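Local coordinates for protein DMATS type aromatic prenyltransferase (Micromonospora olivasterospora, PDB 6ZRY) that binds tryptophan and probably transfers a dimethylallyl group to carbon 6 of its indole ring, at residues 33-38 against 133-138; 97-102 against 145-150. One frame throughout, in Å; residues are numbered along the deposited sequence.

Contact 1. Residues 33-38 against 133-138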
ATOM      1  N   ALA A  33       6.340  13.725  -9.851  1.00 18.59           N
ATOM      2  CA  ALA A  33       7.589  13.973 -10.600  1.00 18.72           C
ATOM      3  C   ALA A  33       8.797  13.766  -9.689  1.00 18.39           C
ATOM      4  O   ALA A  33       9.748  13.128 -10.125  1.00 17.84           O
ATOM      5  CB  ALA A  33       7.579  15.367 -11.221  1.00 20.08           C
ATOM      6  N   GLY A  34       8.759  14.281  -8.458  1.00 18.43           N
ATOM      7  CA  GLY A  34       9.840  14.089  -7.460  1.00 18.24           C
ATOM      8  C   GLY A  34      10.025  12.622  -7.134  1.00 17.45           C
ATOM      9  O   GLY A  34      11.160  12.141  -7.121  1.00 17.31           O
ATOM     10  N   LEU A  35       8.929  11.918  -6.871  1.00 17.08           N
ATOM     11  CA  LEU A  35       8.972  10.502  -6.457  1.00 16.51           C
ATOM     12  C   LEU A  35       9.572   9.679  -7.602  1.00 15.96           C
ATOM     13  O   LEU A  35      10.394   8.776  -7.342  1.00 15.50           O
ATOM     14  CB  LEU A  35       7.542  10.040  -6.114  1.00 16.56           C
ATOM     15  CG  LEU A  35       7.431   8.598  -5.679  1.00 17.01           C
ATOM     16  CD1 LEU A  35       8.379   8.299  -4.532  1.00 17.65           C
ATOM     17  CD2 LEU A  35       6.007   8.261  -5.302  1.00 17.29           C
ATOM     18  N   LEU A  36       9.203   9.972  -8.843  1.00 16.01           N
ATOM     19  CA  LEU A  36       9.694   9.184 -10.000  1.00 16.50           C
ATOM     20  C   LEU A  36      11.216   9.354 -10.176  1.00 16.75           C
ATOM     21  O   LEU A  36      11.888   8.385 -10.647  1.00 16.41           O
ATOM     22  CB  LEU A  36       8.908   9.602 -11.232  1.00 16.95           C
ATOM     23  CG  LEU A  36       7.488   9.038 -11.306  1.00 16.88           C
ATOM     24  CD1 LEU A  36       6.720   9.655 -12.457  1.00 17.48           C
ATOM     25  CD2 LEU A  36       7.534   7.529 -11.459  1.00 17.14           C
ATOM     26  N   GLY A  37      11.765  10.516  -9.841  1.00 17.98           N
ATOM     27  CA  GLY A  37      13.193  10.812 -10.061  1.00 18.02           C
ATOM     28  C   GLY A  37      13.597  10.443 -11.485  1.00 18.08           C
ATOM     29  O   GLY A  37      12.936  10.872 -12.443  1.00 17.66           O
ATOM     30  N   PRO A  38      14.638   9.588 -11.684  1.00 18.54           N
ATOM     31  CA  PRO A  38      15.184   9.333 -13.021  1.00 18.70           C
ATOM     32  C   PRO A  38      14.277   8.489 -13.936  1.00 18.45           C
ATOM     33  O   PRO A  38      14.516   8.421 -15.101  1.00 18.35           O
ATOM     34  CB  PRO A  38      16.486   8.590 -12.706  1.00 19.20           C
ATOM     35  CG  PRO A  38      16.181   7.856 -11.430  1.00 18.97           C
ATOM     36  CD  PRO A  38      15.291   8.780 -10.649  1.00 18.60           C
ATOM     37  N   CYS A 133       7.403   5.071  -0.260  1.00 18.30           N
ATOM     38  CA  CYS A 133       6.748   6.354   0.011  1.00 20.17           C
ATOM     39  C   CYS A 133       5.258   6.175  -0.305  1.00 20.17           C
ATOM     40  O   CYS A 133       4.991   5.533  -1.335  1.00 20.10           O
ATOM     41  CB  CYS A 133       7.357   7.392  -0.952  1.00 20.53           C
ATOM     42  SG  CYS A 133       6.573   8.974  -0.852  1.00 28.11           S
ATOM     43  N   SER A 134       4.349   6.699   0.523  1.00 20.20           N
ATOM     44  CA  SER A 134       2.916   6.909   0.177  1.00 20.50           C
ATOM     45  C   SER A 134       2.615   8.415   0.236  1.00 20.79           C
ATOM     46  O   SER A 134       2.915   9.022   1.236  1.00 20.19           O
ATOM     47  CB  SER A 134       1.994   6.096   1.073  1.00 21.16           C
ATOM     48  OG  SER A 134       0.663   6.248   0.681  1.00 22.05           O
ATOM     49  N   LEU A 135       2.083   8.961  -0.842  1.00 20.36           N
ATOM     50  CA  LEU A 135       1.634  10.370  -0.972  1.00 21.73           C
ATOM     51  C   LEU A 135       0.123  10.354  -0.836  1.00 21.88           C
ATOM     52  O   LEU A 135      -0.499   9.529  -1.524  1.00 21.66           O
ATOM     53  CB  LEU A 135       2.043  10.930  -2.333  1.00 22.38           C
ATOM     54  CG  LEU A 135       3.529  10.886  -2.688  1.00 23.31           C
ATOM     55  CD1 LEU A 135       3.750  11.254  -4.135  1.00 23.80           C
ATOM     56  CD2 LEU A 135       4.323  11.798  -1.804  1.00 24.19           C
ATOM     57  N   VAL A 136      -0.436  11.162   0.063  1.00 22.15           N
ATOM     58  CA  VAL A 136      -1.879  11.101   0.392  1.00 22.50           C
ATOM     59  C   VAL A 136      -2.518  12.445   0.073  1.00 23.01           C
ATOM     60  O   VAL A 136      -2.099  13.431   0.669  1.00 23.43           O
ATOM     61  CB  VAL A 136      -2.093  10.709   1.852  1.00 22.80           C
ATOM     62  CG1 VAL A 136      -3.569  10.615   2.191  1.00 22.81           C
ATOM     63  CG2 VAL A 136      -1.350   9.419   2.201  1.00 23.25           C
ATOM     64  N   PHE A 137      -3.511  12.450  -0.809  1.00 23.77           N
ATOM     65  CA  PHE A 137      -4.165  13.672  -1.357  1.00 25.98           C
ATOM     66  C   PHE A 137      -5.667  13.667  -1.049  1.00 28.56           C
ATOM     67  O   PHE A 137      -6.336  12.658  -1.231  1.00 25.81           O
ATOM     68  CB  PHE A 137      -3.990  13.752  -2.875  1.00 25.23           C
ATOM     69  CG  PHE A 137      -2.597  13.496  -3.381  1.00 25.37           C
ATOM     70  CD1 PHE A 137      -1.515  14.164  -2.847  1.00 25.96           C
ATOM     71  CD2 PHE A 137      -2.373  12.603  -4.421  1.00 25.49           C
ATOM     72  CE1 PHE A 137      -0.235  13.944  -3.337  1.00 25.59           C
ATOM     73  CE2 PHE A 137      -1.098  12.399  -4.918  1.00 25.14           C
ATOM     74  CZ  PHE A 137      -0.033  13.057  -4.367  1.00 25.43           C
ATOM     75  N   ARG A 138      -6.194  14.806  -0.640  1.00 34.11           N
ATOM     76  CA  ARG A 138      -7.654  14.987  -0.415  1.00 38.76           C
ATOM     77  C   ARG A 138      -8.035  16.389  -0.826  1.00 40.44           C
ATOM     78  O   ARG A 138      -7.123  17.246  -0.895  1.00 41.81           O
ATOM     79  CB  ARG A 138      -8.042  14.796   1.049  1.00 41.25           C
ATOM     80  CG  ARG A 138      -7.241  13.726   1.765  1.00 44.32           C
ATOM     81  CD  ARG A 138      -7.490  13.734   3.252  1.00 47.84           C
ATOM     82  NE  ARG A 138      -6.653  12.763   3.938  1.00 51.16           N
ATOM     83  CZ  ARG A 138      -6.568  12.632   5.261  1.00 54.80           C
ATOM     84  NH1 ARG A 138      -7.271  13.423   6.068  1.00 56.46           N
ATOM     85  NH2 ARG A 138      -5.773  11.706   5.775  1.00 55.91           N
TER
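Leu35 spreads its two methyls over strand 133-138, touching Cys133 with one and Leu135 with the other. This contact is purely apolar and involves no hydrogen bond between the segments. CD1 of Leu35 meets CB of Cys133 at 3.8 Å, with SG of Cys133 slightly farther off at 4.2 Å from the same methyl. The other branch, CD2 of Leu35, lies 3.9 Å from CD1 of Leu135, and these two leucines run past each other in opposite directions. In Leu35, CG is anti to the backbone N (chi1 180°), which extends the fork from the helix, so that one methyl reaches each residue.

Polar bonds nearby lie within or outside the segments, none between them. Gly37 N makes weak hydrogen bonds to the carbonyls of Ala33 and Gly34, and Gly37, with positive phi, leaves the helical conformation. The carbonyl of Leu35 accepts a hydrogen bond from Thr81 OG1.

The contact seats the last turn of helix 26-36 on the outer face of the ABBA barrel, where Phe98 of helix 88-106 touches both Leu35 and Cys133. Strand 131-138 itself is hydrogen-bonded between antiparallel strands 71-79 and 141-149, while Ser134 is directed away from the helix, consistent with the barrel interior.

Contact 2. Residues 97-102 against 145-150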
ATOM      1  N   GLY A  97      16.102  10.599   0.172  1.00 22.36           N
ATOM      2  CA  GLY A  97      16.451  11.929  -0.346  1.00 22.70           C
ATOM      3  C   GLY A  97      15.212  12.728  -0.717  1.00 22.00           C
ATOM      4  O   GLY A  97      15.074  13.858  -0.270  1.00 22.37           O
ATOM      5  N   PHE A  98      14.291  12.122  -1.457  1.00 21.65           N
ATOM      6  CA  PHE A  98      13.016  12.763  -1.840  1.00 20.89           C
ATOM      7  C   PHE A  98      12.203  13.129  -0.596  1.00 20.96           C
ATOM      8  O   PHE A  98      11.722  14.250  -0.493  1.00 19.63           O
ATOM      9  CB  PHE A  98      12.215  11.848  -2.768  1.00 20.30           C
ATOM     10  CG  PHE A  98      10.805  12.282  -2.965  1.00 19.61           C
ATOM     11  CD1 PHE A  98      10.513  13.430  -3.672  1.00 19.93           C
ATOM     12  CD2 PHE A  98       9.754  11.546  -2.425  1.00 19.11           C
ATOM     13  CE1 PHE A  98       9.210  13.845  -3.827  1.00 19.51           C
ATOM     14  CE2 PHE A  98       8.450  11.955  -2.617  1.00 18.85           C
ATOM     15  CZ  PHE A  98       8.178  13.097  -3.311  1.00 19.45           C
ATOM     16  N   LEU A  99      11.983  12.157   0.290  1.00 20.88           N
ATOM     17  CA  LEU A  99      11.171  12.362   1.497  1.00 22.14           C
ATOM     18  C   LEU A  99      11.809  13.441   2.384  1.00 22.73           C
ATOM     19  O   LEU A  99      11.063  14.291   2.886  1.00 22.18           O
ATOM     20  CB  LEU A  99      11.018  11.024   2.240  1.00 22.30           C
ATOM     21  CG  LEU A  99      10.041  10.050   1.587  1.00 22.22           C
ATOM     22  CD1 LEU A  99      10.178   8.667   2.178  1.00 23.07           C
ATOM     23  CD2 LEU A  99       8.630  10.551   1.722  1.00 22.95           C
ATOM     24  N   ASP A 100      13.129  13.384   2.587  1.00 24.10           N
ATOM     25  CA  ASP A 100      13.835  14.333   3.505  1.00 25.44           C
ATOM     26  C   ASP A 100      13.692  15.753   2.950  1.00 25.17           C
ATOM     27  O   ASP A 100      13.415  16.657   3.733  1.00 25.08           O
ATOM     28  CB  ASP A 100      15.297  13.931   3.721  1.00 27.37           C
ATOM     29  CG  ASP A 100      15.478  12.717   4.622  1.00 28.45           C
ATOM     30  OD1 ASP A 100      14.517  12.312   5.245  1.00 29.09           O
ATOM     31  OD2 ASP A 100      16.585  12.202   4.671  1.00 31.69           O
ATOM     32  N   ALA A 101      13.815  15.920   1.641  1.00 24.35           N
ATOM     33  CA  ALA A 101      13.627  17.231   0.965  1.00 25.08           C
ATOM     34  C   ALA A 101      12.194  17.724   1.206  1.00 24.73           C
ATOM     35  O   ALA A 101      12.005  18.921   1.511  1.00 24.09           O
ATOM     36  CB  ALA A 101      13.935  17.115  -0.513  1.00 25.05           C
ATOM     37  N   GLN A 102      11.210  16.827   1.105  1.00 24.56           N
ATOM     38  CA  GLN A 102       9.787  17.194   1.279  1.00 25.31           C
ATOM     39  C   GLN A 102       9.499  17.488   2.762  1.00 26.24           C
ATOM     40  O   GLN A 102       8.746  18.433   3.033  1.00 27.85           O
ATOM     41  CB  GLN A 102       8.903  16.103   0.687  1.00 24.77           C
ATOM     42  CG  GLN A 102       9.026  16.010  -0.806  1.00 25.07           C
ATOM     43  CD  GLN A 102       8.806  17.323  -1.515  1.00 25.56           C
ATOM     44  OE1 GLN A 102       7.950  18.113  -1.159  1.00 26.49           O
ATOM     45  NE2 GLN A 102       9.600  17.563  -2.534  1.00 26.37           N
ATOM     46  N   PHE A 145       2.560  12.633   3.861  1.00 23.39           N
ATOM     47  CA  PHE A 145       3.588  11.653   3.497  1.00 22.12           C
ATOM     48  C   PHE A 145       3.540  10.500   4.492  1.00 21.78           C
ATOM     49  O   PHE A 145       3.447  10.744   5.708  1.00 21.75           O
ATOM     50  CB  PHE A 145       4.946  12.333   3.473  1.00 21.70           C
ATOM     51  CG  PHE A 145       5.049  13.475   2.482  1.00 21.66           C
ATOM     52  CD1 PHE A 145       4.669  14.763   2.827  1.00 22.14           C
ATOM     53  CD2 PHE A 145       5.522  13.256   1.198  1.00 21.33           C
ATOM     54  CE1 PHE A 145       4.778  15.810   1.916  1.00 22.48           C
ATOM     55  CE2 PHE A 145       5.622  14.303   0.281  1.00 22.25           C
ATOM     56  CZ  PHE A 145       5.255  15.582   0.644  1.00 22.18           C
ATOM     57  N   LYS A 146       3.654   9.276   3.984  1.00 21.71           N
ATOM     58  CA  LYS A 146       3.829   8.062   4.822  1.00 22.46           C
ATOM     59  C   LYS A 146       5.042   7.321   4.317  1.00 20.76           C
ATOM     60  O   LYS A 146       5.273   7.306   3.102  1.00 19.81           O
ATOM     61  CB  LYS A 146       2.615   7.135   4.769  1.00 23.73           C
ATOM     62  CG  LYS A 146       1.268   7.823   4.768  1.00 25.69           C
ATOM     63  CD  LYS A 146       0.884   8.389   6.086  1.00 28.14           C
ATOM     64  CE  LYS A 146      -0.575   8.835   6.124  1.00 29.83           C
ATOM     65  NZ  LYS A 146      -1.185   8.574   7.448  1.00 31.15           N
ATOM     66  N   VAL A 147       5.780   6.729   5.238  1.00 20.29           N
ATOM     67  CA  VAL A 147       7.023   5.969   4.965  1.00 19.71           C
ATOM     68  C   VAL A 147       6.755   4.496   5.266  1.00 18.72           C
ATOM     69  O   VAL A 147       6.294   4.193   6.399  1.00 17.79           O
ATOM     70  CB  VAL A 147       8.175   6.524   5.805  1.00 20.69           C
ATOM     71  CG1 VAL A 147       9.471   5.778   5.546  1.00 21.22           C
ATOM     72  CG2 VAL A 147       8.330   8.015   5.564  1.00 21.19           C
ATOM     73  N   TYR A 148       7.053   3.643   4.302  1.00 18.05           N
ATOM     74  CA  TYR A 148       6.859   2.194   4.328  1.00 17.96           C
ATOM     75  C   TYR A 148       8.235   1.546   4.411  1.00 17.96           C
ATOM     76  O   TYR A 148       8.949   1.546   3.384  1.00 17.70           O
ATOM     77  CB  TYR A 148       6.080   1.766   3.083  1.00 18.69           C
ATOM     78  CG  TYR A 148       4.611   1.983   3.223  1.00 18.93           C
ATOM     79  CD1 TYR A 148       4.063   3.261   3.318  1.00 20.41           C
ATOM     80  CD2 TYR A 148       3.754   0.906   3.346  1.00 19.52           C
ATOM     81  CE1 TYR A 148       2.690   3.448   3.499  1.00 21.25           C
ATOM     82  CE2 TYR A 148       2.401   1.076   3.532  1.00 20.45           C
ATOM     83  CZ  TYR A 148       1.863   2.344   3.617  1.00 21.59           C
ATOM     84  OH  TYR A 148       0.508   2.455   3.807  1.00 25.46           O
ATOM     85  N   LEU A 149       8.608   1.032   5.583  1.00 17.64           N
ATOM     86  CA  LEU A 149       9.926   0.394   5.792  1.00 17.95           C
ATOM     87  C   LEU A 149       9.754  -1.105   5.673  1.00 17.48           C
ATOM     88  O   LEU A 149       8.672  -1.615   6.082  1.00 16.62           O
ATOM     89  CB  LEU A 149      10.481   0.780   7.157  1.00 18.82           C
ATOM     90  CG  LEU A 149      10.667   2.279   7.407  1.00 19.79           C
ATOM     91  CD1 LEU A 149      11.185   2.522   8.813  1.00 20.54           C
ATOM     92  CD2 LEU A 149      11.623   2.897   6.407  1.00 20.13           C
ATOM     93  N   ASN A 150      10.766  -1.783   5.155  1.00 17.78           N
ATOM     94  CA  ASN A 150      10.785  -3.265   4.996  1.00 18.05           C
ATOM     95  C   ASN A 150      11.281  -3.870   6.304  1.00 17.92           C
ATOM     96  O   ASN A 150      12.446  -3.706   6.635  1.00 18.37           O
ATOM     97  CB  ASN A 150      11.667  -3.715   3.825  1.00 18.17           C
ATOM     98  CG  ASN A 150      11.644  -5.217   3.620  1.00 18.14           C
ATOM     99  OD1 ASN A 150      10.879  -5.932   4.275  1.00 18.23           O
ATOM    100  ND2 ASN A 150      12.451  -5.701   2.686  1.00 18.89           N
TER
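OE1 of Gln102 is hydrogen-bonded to Arg105 NH2, one helical turn on, and also lies 4.1 Å from CZ of Phe145. The aliphatic part of Gln102 makes the closer approach to this ring: CB is 3.7 Å from CZ of Phe145, and CG is 4.0 Å from CE2 of Phe145. The chain bends at chi2 (-53°), and the amide plane lies 28° from that of the Phe145 ring. The same CG sits 3.7 Å above one face of the Phe98 ring, offset toward the rim, so the methylenes of Gln102 serve two aromatic neighbours.

Leu99 extends the apolar contact along the strand. Its CD2 passes CD2 of Phe145 at 4.2 Å, while its CD1 meets CG2 of Val147 at 3.9 Å. Helix and strand run roughly antiparallel, at 150° between their directions with axes 10.5 Å from each other, and the gap is spanned by side chains. The Phe145 ring also touches Leu31, Leu135 and Leu202. A serine in place of Phe145 would probably open a gap between helix and sheet, leaving the Gln102 methylenes and the Leu99 methyl without their ring.

Chemically, dispersion and burial of hydrocarbon hold the helix to the outside of the barrel; the OE1 near the ring has its partner, Arg105, in its own helix, and no hydrogen bond or charge pair crosses.

The centres of contacts 1 and 2 lie about 9 Å apart on the same flank of the ABBA barrel. Their segments alternate along the chain: 33-38, 97-102, 133-138, 145-150. Both strand segments belong to one antiparallel sheet, as neighbours joined in succession, and Ser134 N to Lys146 O (2.8 Å) is a probable hydrogen bond between them. The helices also meet, since the Phe98 ring packs on the backbone of Gly34 and Leu35, with CD1 of Phe98 3.6 Å from C of Gly34. Two helices and two strands thus pack into one largely apolar layer between helices and sheet on the barrel's outer side, while tryptophan is bound in the interior, about 12 Å from the Leu35 side chain.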